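Local coordinates for protein indole-3-acetic acid-amido synthetase GH3.15 (Arabidopsis thaliana, PDB 6E1Q) that conjugates amino acids, chiefly glutamine, to the auxin precursor indole-3-butyric acid and to the herbicide 2,4-DB in an ATP-dependent reaction, at residues T413-N417 and N418-F422. Residues are numbered along the deposited sequence; the frame is centred on the assembly and turned at random.
Sequences TGFYN and NAPHF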
loop_
_atom_site.group_PDB
_atom_site.type_symbol
_atom_site.label_atom_id
_atom_site.label_comp_id
_atom_site.label_asym_id
_atom_site.label_seq_id
_atom_site.Cartn_x
_atom_site.Cartn_y
_atom_site.Cartn_z
ATOM N N THR A 413 3.910 -17.134 -10.390
ATOM C CA THR A 413 4.786 -16.905 -11.534
ATOM C C THR A 413 6.008 -17.813 -11.573
ATOM O O THR A 413 6.690 -17.837 -12.599
ATOM C CB THR A 413 5.280 -15.449 -11.569
ATOM O OG1 THR A 413 5.659 -15.045 -10.247
ATOM C CG2 THR A 413 4.160 -14.527 -12.055
ATOM N N GLY A 414 6.291 -18.572 -10.517
ATOM C CA GLY A 414 7.478 -19.410 -10.499
ATOM C C GLY A 414 7.821 -19.839 -9.078
ATOM O O GLY A 414 7.005 -19.732 -8.165
ATOM N N PHE A 415 9.051 -20.315 -8.925
ATOM C CA PHE A 415 9.538 -20.869 -7.668
ATOM C C PHE A 415 10.910 -20.291 -7.346
ATOM O O PHE A 415 11.793 -20.270 -8.210
ATOM C CB PHE A 415 9.639 -22.391 -7.755
ATOM C CG PHE A 415 8.334 -23.077 -8.059
ATOM C CD1 PHE A 415 7.359 -23.203 -7.080
ATOM C CD2 PHE A 415 8.091 -23.610 -9.316
ATOM C CE1 PHE A 415 6.161 -23.845 -7.346
ATOM C CE2 PHE A 415 6.899 -24.262 -9.590
ATOM C CZ PHE A 415 5.937 -24.379 -8.600
ATOM N N TYR A 416 11.074 -19.802 -6.115
ATOM C CA TYR A 416 12.385 -19.488 -5.551
ATOM C C TYR A 416 12.762 -20.679 -4.686
ATOM O O TYR A 416 12.128 -20.919 -3.653
ATOM C CB TYR A 416 12.361 -18.186 -4.739
ATOM C CG TYR A 416 13.738 -17.783 -4.251
ATOM C CD1 TYR A 416 14.576 -16.998 -5.035
ATOM C CD2 TYR A 416 14.224 -18.230 -3.019
ATOM C CE1 TYR A 416 15.854 -16.650 -4.603
ATOM C CE2 TYR A 416 15.497 -17.886 -2.574
ATOM C CZ TYR A 416 16.305 -17.100 -3.370
ATOM O OH TYR A 416 17.570 -16.769 -2.947
ATOM N N ASN A 417 13.770 -21.442 -5.121
ATOM C CA ASN A 417 13.973 -22.797 -4.612
ATOM C C ASN A 417 12.657 -23.579 -4.680
ATOM O O ASN A 417 12.126 -23.787 -5.775
ATOM C CB ASN A 417 14.550 -22.754 -3.199
ATOM C CG ASN A 417 15.930 -22.127 -3.166
ATOM O OD1 ASN A 417 16.763 -22.411 -4.022
ATOM N ND2 ASN A 417 16.166 -21.241 -2.201
ATOM N N ASN A 418 12.102 -24.011 -3.546
ATOM C CA ASN A 418 10.800 -24.672 -3.546
ATOM C C ASN A 418 9.652 -23.761 -3.129
ATOM O O ASN A 418 8.526 -24.236 -2.980
ATOM C CB ASN A 418 10.811 -25.913 -2.653
ATOM C CG ASN A 418 11.738 -26.994 -3.174
ATOM O OD1 ASN A 418 11.814 -27.226 -4.377
ATOM N ND2 ASN A 418 12.430 -27.672 -2.272
ATOM N N ALA A 419 9.903 -22.478 -2.910
ATOM C CA ALA A 419 8.844 -21.593 -2.461
ATOM C C ALA A 419 8.226 -20.873 -3.655
ATOM O O ALA A 419 8.939 -20.137 -4.358
ATOM C CB ALA A 419 9.395 -20.584 -1.452
ATOM N N PRO A 420 6.927 -21.025 -3.908
ATOM C CA PRO A 420 6.282 -20.263 -4.986
ATOM C C PRO A 420 6.383 -18.756 -4.789
ATOM O O PRO A 420 6.285 -18.237 -3.668
ATOM C CB PRO A 420 4.817 -20.713 -4.911
ATOM C CG PRO A 420 4.830 -21.992 -4.145
ATOM C CD PRO A 420 5.983 -21.913 -3.204
ATOM N N HIS A 421 6.553 -18.045 -5.900
ATOM C CA HIS A 421 6.475 -16.599 -5.873
ATOM C C HIS A 421 5.337 -16.139 -6.780
ATOM O O HIS A 421 4.955 -16.826 -7.737
ATOM C CB HIS A 421 7.817 -15.915 -6.235
ATOM C CG HIS A 421 8.420 -16.329 -7.548
ATOM N ND1 HIS A 421 7.898 -15.948 -8.767
ATOM C CD2 HIS A 421 9.568 -16.999 -7.827
ATOM C CE1 HIS A 421 8.670 -16.403 -9.738
ATOM N NE2 HIS A 421 9.691 -17.045 -9.196
ATOM N N PHE A 422 4.774 -14.986 -6.434
ATOM C CA PHE A 422 3.524 -14.512 -6.997
ATOM C C PHE A 422 3.636 -13.046 -7.352
ATOM O O PHE A 422 4.299 -12.275 -6.654
ATOM C CB PHE A 422 2.349 -14.612 -6.017
ATOM C CG PHE A 422 2.077 -15.994 -5.502
ATOM C CD1 PHE A 422 2.828 -16.524 -4.463
ATOM C CD2 PHE A 422 1.005 -16.730 -5.997
ATOM C CE1 PHE A 422 2.554 -17.791 -3.974
ATOM C CE2 PHE A 422 0.722 -17.993 -5.507
ATOM C CZ PHE A 422 1.496 -18.529 -4.506
#
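His421 lies flat against Gly414 across an antiparallel hairpin, with Gly414 CA 3.7 Å from the centroid of the imidazole and 30° off its normal, a CH-pi contact. At the ring's edge and in its plane, Thr413 OG1 hydrogen-bonds His421 ND1 at 2.8 Å; either may be the donor, and Ser347 also bonds this hydroxyl. Chi1 of 55° sets the imidazole between its own backbone N and carbonyl carbon, turning it back over the neighbouring strand. His421 CE1 lies 3.3 Å from both N and CA of Gly414, the tight part; a CB there would probably clash. Thr413 and Gly414 both face His421, a classic beta bulge: Thr413 N reaches His421 O at 2.9 Å, nearly straight at 173°, while His421 N bonds Gly414 O. Replacing His421 by alanine would probably leave the Thr413 hydroxyl without its ring partner and uncover the Gly414 backbone. The opposite face is looser: Phe415, an exposed residue, brings CE1 to 3.9 Å from Pro420 CG. A type II' turn closes the hairpin, its Tyr416 N to Ala419 O and Ala419 N to Tyr416 O bonds both 2.8 Å; exposed Asn417 and Asn418 point their amides to helix 10-22, at Thr21 and Glu18, and at Thr22, respectively. The chemistry implies that backbone bonds hold the pairing in the GH3 central domain, while one ring nitrogen and one ring face probably keep the imidazole over the bulge.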